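PDB 4PRK: 4-phosphoerythronate dehydrogenase from Lactobacillus jensenii, which probably catalyses the NAD-dependent interconversion of pyruvate and D-lactate, as a member of the D-isomer specific 2-hydroxyacid dehydrogenase family. Local coordinates for residues N118-I121 with G122-K125; N135-S138 with L139-N142; K270-D273 with D274-P278. One frame throughout, in Å; residues are numbered along the deposited sequence.

Contact 1: N118-I121 with G122-K125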
loop_
_atom_site.group_PDB
_atom_site.type_symbol
_atom_site.label_atom_id
_atom_site.label_comp_id
_atom_site.label_asym_id
_atom_site.label_seq_id
_atom_site.Cartn_x
_atom_site.Cartn_y
_atom_site.Cartn_z
ATOM N N ASN A 118 2.079 21.217 -1.342
ATOM C CA ASN A 118 0.619 20.979 -1.295
ATOM C C ASN A 118 0.033 21.453 -0.018
ATOM O O ASN A 118 -1.042 21.987 -0.016
ATOM C CB ASN A 118 0.264 19.502 -1.482
ATOM C CG ASN A 118 -1.223 19.218 -1.346
ATOM O OD1 ASN A 118 -2.032 19.656 -2.166
ATOM N ND2 ASN A 118 -1.584 18.398 -0.360
ATOM N N ARG A 119 0.750 21.270 1.077
ATOM C CA ARG A 119 0.286 21.757 2.364
ATOM C C ARG A 119 0.592 23.270 2.582
ATOM O O ARG A 119 0.202 23.853 3.640
ATOM C CB ARG A 119 0.926 20.898 3.486
ATOM C CG ARG A 119 0.525 19.411 3.444
ATOM C CD ARG A 119 -1.001 19.184 3.384
ATOM N NE ARG A 119 -1.676 19.830 4.524
ATOM C CZ ARG A 119 -2.488 19.245 5.430
ATOM N NH1 ARG A 119 -2.821 17.963 5.389
ATOM N NH2 ARG A 119 -3.037 19.989 6.384
ATOM N N LYS A 120 1.317 23.874 1.628
ATOM C CA LYS A 120 1.647 25.316 1.632
ATOM C C LYS A 120 2.305 25.769 2.906
ATOM O O LYS A 120 2.072 26.901 3.386
ATOM C CB LYS A 120 0.391 26.158 1.372
ATOM C CG LYS A 120 -0.407 25.659 0.174
ATOM C CD LYS A 120 -1.755 26.365 0.046
ATOM C CE LYS A 120 -2.278 26.213 -1.363
ATOM N NZ LYS A 120 -3.673 26.689 -1.472
ATOM N N ILE A 121 3.166 24.908 3.440
ATOM C CA ILE A 121 3.805 25.175 4.694
ATOM C C ILE A 121 4.641 26.456 4.598
ATOM O O ILE A 121 4.695 27.218 5.561
ATOM C CB ILE A 121 4.638 23.994 5.161
ATOM C CG1 ILE A 121 3.713 22.800 5.506
ATOM C CG2 ILE A 121 5.506 24.365 6.350
ATOM C CD1 ILE A 121 4.416 21.445 5.634
ATOM N N GLY A 122 5.287 26.681 3.461
ATOM C CA GLY A 122 6.156 27.817 3.283
ATOM C C GLY A 122 5.367 29.090 3.132
ATOM O O GLY A 122 5.806 30.138 3.550
ATOM N N GLU A 123 4.195 28.993 2.525
ATOM C CA GLU A 123 3.304 30.131 2.456
ATOM C C GLU A 123 2.762 30.474 3.873
ATOM O O GLU A 123 2.684 31.655 4.222
ATOM C CB GLU A 123 2.187 29.895 1.450
ATOM C CG GLU A 123 2.674 29.679 0.019
ATOM C CD GLU A 123 1.560 29.245 -0.939
ATOM O OE1 GLU A 123 1.553 28.126 -1.468
ATOM O OE2 GLU A 123 0.633 30.010 -1.138
ATOM N N PHE A 124 2.416 29.470 4.689
ATOM C CA PHE A 124 2.047 29.760 6.072
ATOM C C PHE A 124 3.226 30.434 6.760
ATOM O O PHE A 124 3.023 31.344 7.550
ATOM C CB PHE A 124 1.713 28.526 6.894
ATOM C CG PHE A 124 0.352 27.981 6.672
ATOM C CD1 PHE A 124 -0.747 28.579 7.280
ATOM C CD2 PHE A 124 0.169 26.818 5.911
ATOM C CE1 PHE A 124 -2.002 28.057 7.104
ATOM C CE2 PHE A 124 -1.080 26.287 5.743
ATOM C CZ PHE A 124 -2.168 26.897 6.352
ATOM N N LYS A 125 4.443 29.963 6.515
ATOM C CA LYS A 125 5.603 30.594 7.151
ATOM C C LYS A 125 5.781 32.068 6.774
ATOM O O LYS A 125 5.986 32.915 7.669
ATOM C CB LYS A 125 6.913 29.852 6.877
ATOM C CG LYS A 125 7.916 30.044 8.004
ATOM C CD LYS A 125 9.316 29.648 7.596
ATOM C CE LYS A 125 10.259 29.498 8.807
ATOM N NZ LYS A 125 10.348 30.764 9.572
#
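Lys120 forms the joint between two consecutive helices, meeting Glu123 and Phe124 in the first turn of the second. With its positive phi of 54° it closes helix 103-118 in a Schellman motif, and it is also the N-cap residue of helix 121-129, so one residue serves both ends. Its carbonyl starts the new helical bonding: Phe124 N donates to Lys120 O at 2.9 Å. Lys125 N repeats the pattern on Ile121 O, also at 2.9 Å.

The Phe124 ring turns an edge to the joint. Its CG is anti to its own carbonyl carbon (chi1 -79°), which brings CD2 to 3.2 Å from Lys120 O and directs the ring edge toward the preceding loop. There Arg119 O lies in the ring plane, 3.5 Å from CE2, so the electropositive C-H rim faces a carbonyl oxygen. Leu139 packs on this ring, as does Ser296 of the second subunit. Replacing Phe124 by an alanine would probably leave Arg119 O without its C-H neighbour and remove the ring that Leu139 packs against.

On another side of the turn Glu123 runs obliquely across Lys120, its OE1 lying 3.6 Å from Lys120 CG. This meeting is with the aliphatic part of the lysine; Lys120 NZ stands 5.4 Å from Glu123 OE1 and is hydrogen-bonded to Ile140 O and Ser138 O instead. Charge and bonding are therefore divided: the ammonium is spent on backbone carbonyls of a later loop, while the carboxylate, near the start of its helix, is likely to gain from the helix dipole and from a more distant attraction to the lysine.

Contact 2: N135-S138 with L139-N142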
loop_
_atom_site.group_PDB
_atom_site.type_symbol
_atom_site.label_atom_id
_atom_site.label_comp_id
_atom_site.label_asym_id
_atom_site.label_seq_id
_atom_site.Cartn_x
_atom_site.Cartn_y
_atom_site.Cartn_z
ATOM N N ASN A 135 -5.966 31.176 9.158
ATOM C CA ASN A 135 -6.187 30.157 8.146
ATOM C C ASN A 135 -7.074 30.683 7.030
ATOM O O ASN A 135 -8.193 30.190 6.858
ATOM C CB ASN A 135 -6.856 28.905 8.743
ATOM C CG ASN A 135 -5.978 28.171 9.754
ATOM O OD1 ASN A 135 -4.786 28.469 9.951
ATOM N ND2 ASN A 135 -6.571 27.209 10.398
ATOM N N PRO A 136 -6.561 31.642 6.238
ATOM C CA PRO A 136 -7.285 32.125 5.079
ATOM C C PRO A 136 -7.525 31.034 4.016
ATOM O O PRO A 136 -6.720 30.139 3.884
ATOM C CB PRO A 136 -6.318 33.179 4.501
ATOM C CG PRO A 136 -4.972 32.656 4.857
ATOM C CD PRO A 136 -5.193 32.203 6.286
ATOM N N ASP A 137 -8.563 31.173 3.202
ATOM C CA ASP A 137 -8.890 30.148 2.169
ATOM C C ASP A 137 -7.829 29.987 1.077
ATOM O O ASP A 137 -7.707 28.926 0.484
ATOM C CB ASP A 137 -10.205 30.473 1.531
ATOM C CG ASP A 137 -10.668 29.418 0.601
ATOM O OD1 ASP A 137 -11.137 28.314 1.039
ATOM O OD2 ASP A 137 -10.580 29.725 -0.594
ATOM N N SER A 138 -7.041 31.037 0.856
ATOM C CA SER A 138 -6.020 31.016 -0.118
ATOM C C SER A 138 -4.911 29.993 0.267
ATOM O O SER A 138 -4.158 29.592 -0.586
ATOM C CB SER A 138 -5.380 32.393 -0.192
ATOM O OG SER A 138 -4.707 32.659 1.028
ATOM N N LEU A 139 -4.819 29.637 1.547
ATOM C CA LEU A 139 -3.925 28.615 2.053
ATOM C C LEU A 139 -4.615 27.274 2.428
ATOM O O LEU A 139 -4.030 26.448 3.125
ATOM C CB LEU A 139 -3.245 29.160 3.310
ATOM C CG LEU A 139 -2.405 30.434 3.069
ATOM C CD1 LEU A 139 -1.537 30.751 4.269
ATOM C CD2 LEU A 139 -1.557 30.263 1.814
ATOM N N ILE A 140 -5.857 27.065 2.010
ATOM C CA ILE A 140 -6.497 25.760 2.251
ATOM C C ILE A 140 -5.783 24.689 1.442
ATOM O O ILE A 140 -5.230 24.945 0.388
ATOM C CB ILE A 140 -7.987 25.807 1.920
ATOM C CG1 ILE A 140 -8.725 24.653 2.601
ATOM C CG2 ILE A 140 -8.248 25.825 0.424
ATOM C CD1 ILE A 140 -10.228 24.813 2.500
ATOM N N SER A 141 -5.753 23.481 1.966
ATOM C CA SER A 141 -5.028 22.399 1.334
ATOM C C SER A 141 -5.977 21.276 0.973
ATOM O O SER A 141 -7.164 21.473 0.937
ATOM C CB SER A 141 -3.890 21.910 2.220
ATOM O OG SER A 141 -2.998 21.104 1.500
ATOM N N ASN A 142 -5.435 20.116 0.654
ATOM C CA ASN A 142 -6.267 18.975 0.296
ATOM C C ASN A 142 -5.546 17.624 0.545
ATOM O O ASN A 142 -4.313 17.578 0.637
ATOM C CB ASN A 142 -6.776 19.072 -1.132
ATOM C CG ASN A 142 -8.084 18.268 -1.349
ATOM O OD1 ASN A 142 -8.667 17.713 -0.400
ATOM N ND2 ASN A 142 -8.538 18.209 -2.586
#
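Leu139 lies against Pro136 and Ser138 at the end of a tight turn. Its CB sits 3.7 Å from Pro136 O, close to where that carbonyl receives the leucine's own N-H. With CG beside the backbone N (chi1 -61°), the branch point swings back toward the proline ring, and Leu139 CG lies 3.8 Å from Pro136 CG. From there the methyls part: CD1 stays near the same proline carbon, whereas CD2 lies 3.6 Å from Ser138 O. Beyond the turn, Leu139 also rests on Glu123 and Asn127 of helix 121-129.

The backbone beneath is a short 3-10 segment in the loop between helix 121-129 and strand 148-152, with bonds spanning three residues. Leu139 N donates to Pro136 O at 3.1 Å, and Ile140 N to Asp137 O at 3.0 Å.

Ile140 follows a different course on leaving the turn. Its CG1 is anti to the backbone N (chi1 -161°), which puts CG2 between N and the carbonyl carbon and presses that methyl to 3.1 Å from Asp137 O, a close fit. The isoleucine also crosses the aspartate: CG2 and CD1 each lie 3.9 Å from Asp137 OD1. That oxygen has its polar partner in the second subunit, where Ser11 OG is hydrogen-bonded to it, while Asp137 N donates to Glu10 OE1 of the same subunit.

Contact 3: K270-D273 with D274-P278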
loop_
_atom_site.group_PDB
_atom_site.type_symbol
_atom_site.label_atom_id
_atom_site.label_comp_id
_atom_site.label_asym_id
_atom_site.label_seq_id
_atom_site.Cartn_x
_atom_site.Cartn_y
_atom_site.Cartn_z
ATOM N N LYS A 270 29.064 23.898 -4.961
ATOM C CA LYS A 270 30.172 24.840 -4.667
ATOM C C LYS A 270 29.797 25.697 -3.516
ATOM O O LYS A 270 28.611 25.727 -3.169
ATOM C CB LYS A 270 30.458 25.751 -5.867
ATOM C CG LYS A 270 31.169 25.016 -6.943
ATOM C CD LYS A 270 30.802 25.515 -8.314
ATOM C CE LYS A 270 31.484 24.638 -9.341
ATOM N NZ LYS A 270 30.972 25.012 -10.678
ATOM N N LYS A 271 30.791 26.385 -2.914
ATOM C CA LYS A 271 30.491 27.549 -2.055
ATOM C C LYS A 271 30.837 28.784 -2.850
ATOM O O LYS A 271 31.889 28.872 -3.450
ATOM C CB LYS A 271 31.232 27.543 -0.714
ATOM C CG LYS A 271 31.576 26.162 -0.231
ATOM C CD LYS A 271 31.822 26.133 1.258
ATOM C CE LYS A 271 32.034 24.699 1.690
ATOM N NZ LYS A 271 32.490 24.625 3.106
ATOM N N VAL A 272 29.933 29.739 -2.859
ATOM C CA VAL A 272 30.112 30.918 -3.640
ATOM C C VAL A 272 29.594 32.129 -2.929
ATOM O O VAL A 272 28.901 32.012 -1.948
ATOM C CB VAL A 272 29.369 30.811 -4.975
ATOM C CG1 VAL A 272 29.901 29.647 -5.782
ATOM C CG2 VAL A 272 27.872 30.707 -4.759
ATOM N N ASP A 273 29.934 33.290 -3.477
ATOM C CA ASP A 273 29.480 34.587 -2.995
ATOM C C ASP A 273 28.185 34.969 -3.649
ATOM O O ASP A 273 27.870 34.478 -4.724
ATOM C CB ASP A 273 30.527 35.656 -3.363
ATOM C CG ASP A 273 31.851 35.392 -2.708
ATOM O OD1 ASP A 273 31.807 34.877 -1.585
ATOM O OD2 ASP A 273 32.924 35.663 -3.292
ATOM N N ASP A 274 27.482 35.918 -3.040
ATOM C CA ASP A 274 26.205 36.386 -3.557
ATOM C C ASP A 274 26.215 36.836 -5.003
ATOM O O ASP A 274 25.216 36.660 -5.742
ATOM C CB ASP A 274 25.661 37.520 -2.688
ATOM C CG ASP A 274 24.772 37.021 -1.584
ATOM O OD1 ASP A 274 24.173 35.931 -1.729
ATOM O OD2 ASP A 274 24.654 37.731 -0.564
ATOM N N ALA A 275 27.322 37.455 -5.406
ATOM C CA ALA A 275 27.468 37.934 -6.732
ATOM C C ALA A 275 27.621 36.766 -7.696
ATOM O O ALA A 275 27.432 36.922 -8.891
ATOM C CB ALA A 275 28.682 38.840 -6.812
ATOM N N GLN A 276 27.985 35.588 -7.213
ATOM C CA GLN A 276 28.131 34.457 -8.135
ATOM C C GLN A 276 26.850 33.665 -8.363
ATOM O O GLN A 276 26.826 32.775 -9.177
ATOM C CB GLN A 276 29.213 33.529 -7.643
ATOM C CG GLN A 276 30.529 34.229 -7.453
ATOM C CD GLN A 276 31.583 33.281 -6.943
ATOM O OE1 GLN A 276 31.741 33.085 -5.729
ATOM N NE2 GLN A 276 32.304 32.687 -7.862
ATOM N N ILE A 277 25.781 33.998 -7.661
ATOM C CA ILE A 277 24.578 33.203 -7.728
ATOM C C ILE A 277 23.662 33.856 -8.739
ATOM O O ILE A 277 23.416 35.045 -8.640
ATOM C CB ILE A 277 23.918 33.185 -6.340
ATOM C CG1 ILE A 277 24.866 32.543 -5.309
ATOM C CG2 ILE A 277 22.567 32.456 -6.419
ATOM C CD1 ILE A 277 24.519 32.853 -3.870
ATOM N N PRO A 278 23.123 33.092 -9.704
ATOM C CA PRO A 278 22.284 33.776 -10.700
ATOM C C PRO A 278 20.927 34.315 -10.189
ATOM O O PRO A 278 20.367 33.838 -9.176
ATOM C CB PRO A 278 22.047 32.712 -11.763
ATOM C CG PRO A 278 22.380 31.403 -11.122
ATOM C CD PRO A 278 23.392 31.692 -10.068
#
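The carboxamide of Gln276 and the carboxylate of Asp273 lie beside each other with their planes turned 46° apart. Gln276 OE1 receives the backbone N-H of Asp273 at 2.9 Å, an almost straight bond (175°) whose donor is slightly tilted from the amide's carbonyl plane. Val272 CB, 3.4 Å from the same oxygen, lies over one face of the amide. On the opposite side of the amide plane, Asp273 OD2 lies 3.7 Å from Gln276 OE1.

Gln276 reaches this place because its chain is extended beyond CG, with CG beside the backbone N (chi1 -56°). Its own N-H returns the bond, donating to Asp273 O at 2.7 Å, so the two residues grip each other twice. Next to this polar pair, Val272 CG2 meets Ile277 CG1 at 3.6 Å. Phe133 of the second subunit packs on both of these apolar residues.

The backbone of Asp274 and Ala275 has the phi and psi of a type I beta turn spanning 273-276, and a weak bond from Ile277 N to Asp274 O overlaps it with a second turn, in the loop leading from strand 255-258 to helix 279-285 of the Rossmann-type NAD-binding domain.

How the contacts relate
Contacts 1 and 2 belong together in space: their centres are 9 Å apart, and both are partly buried. The backbone carbonyl of Asn118 and the ammonium of Lys120 bond to the loop of contact 2, Asn118 O meeting Ser141 OG at 2.6 Å. Contact 3 stands apart at the surface, its centre 27 Å from that of contact 1 and 35 Å from that of contact 2. All three are local, contact 1 a helix junction and the others loop turns, and all reach the second subunit. Only in contact 3 does a side chain, an amide, join the turn's own hydrogen bonding; in the others, side-chain ends such as Lys120 NZ and Asp137 OD1 bond outside their own segments.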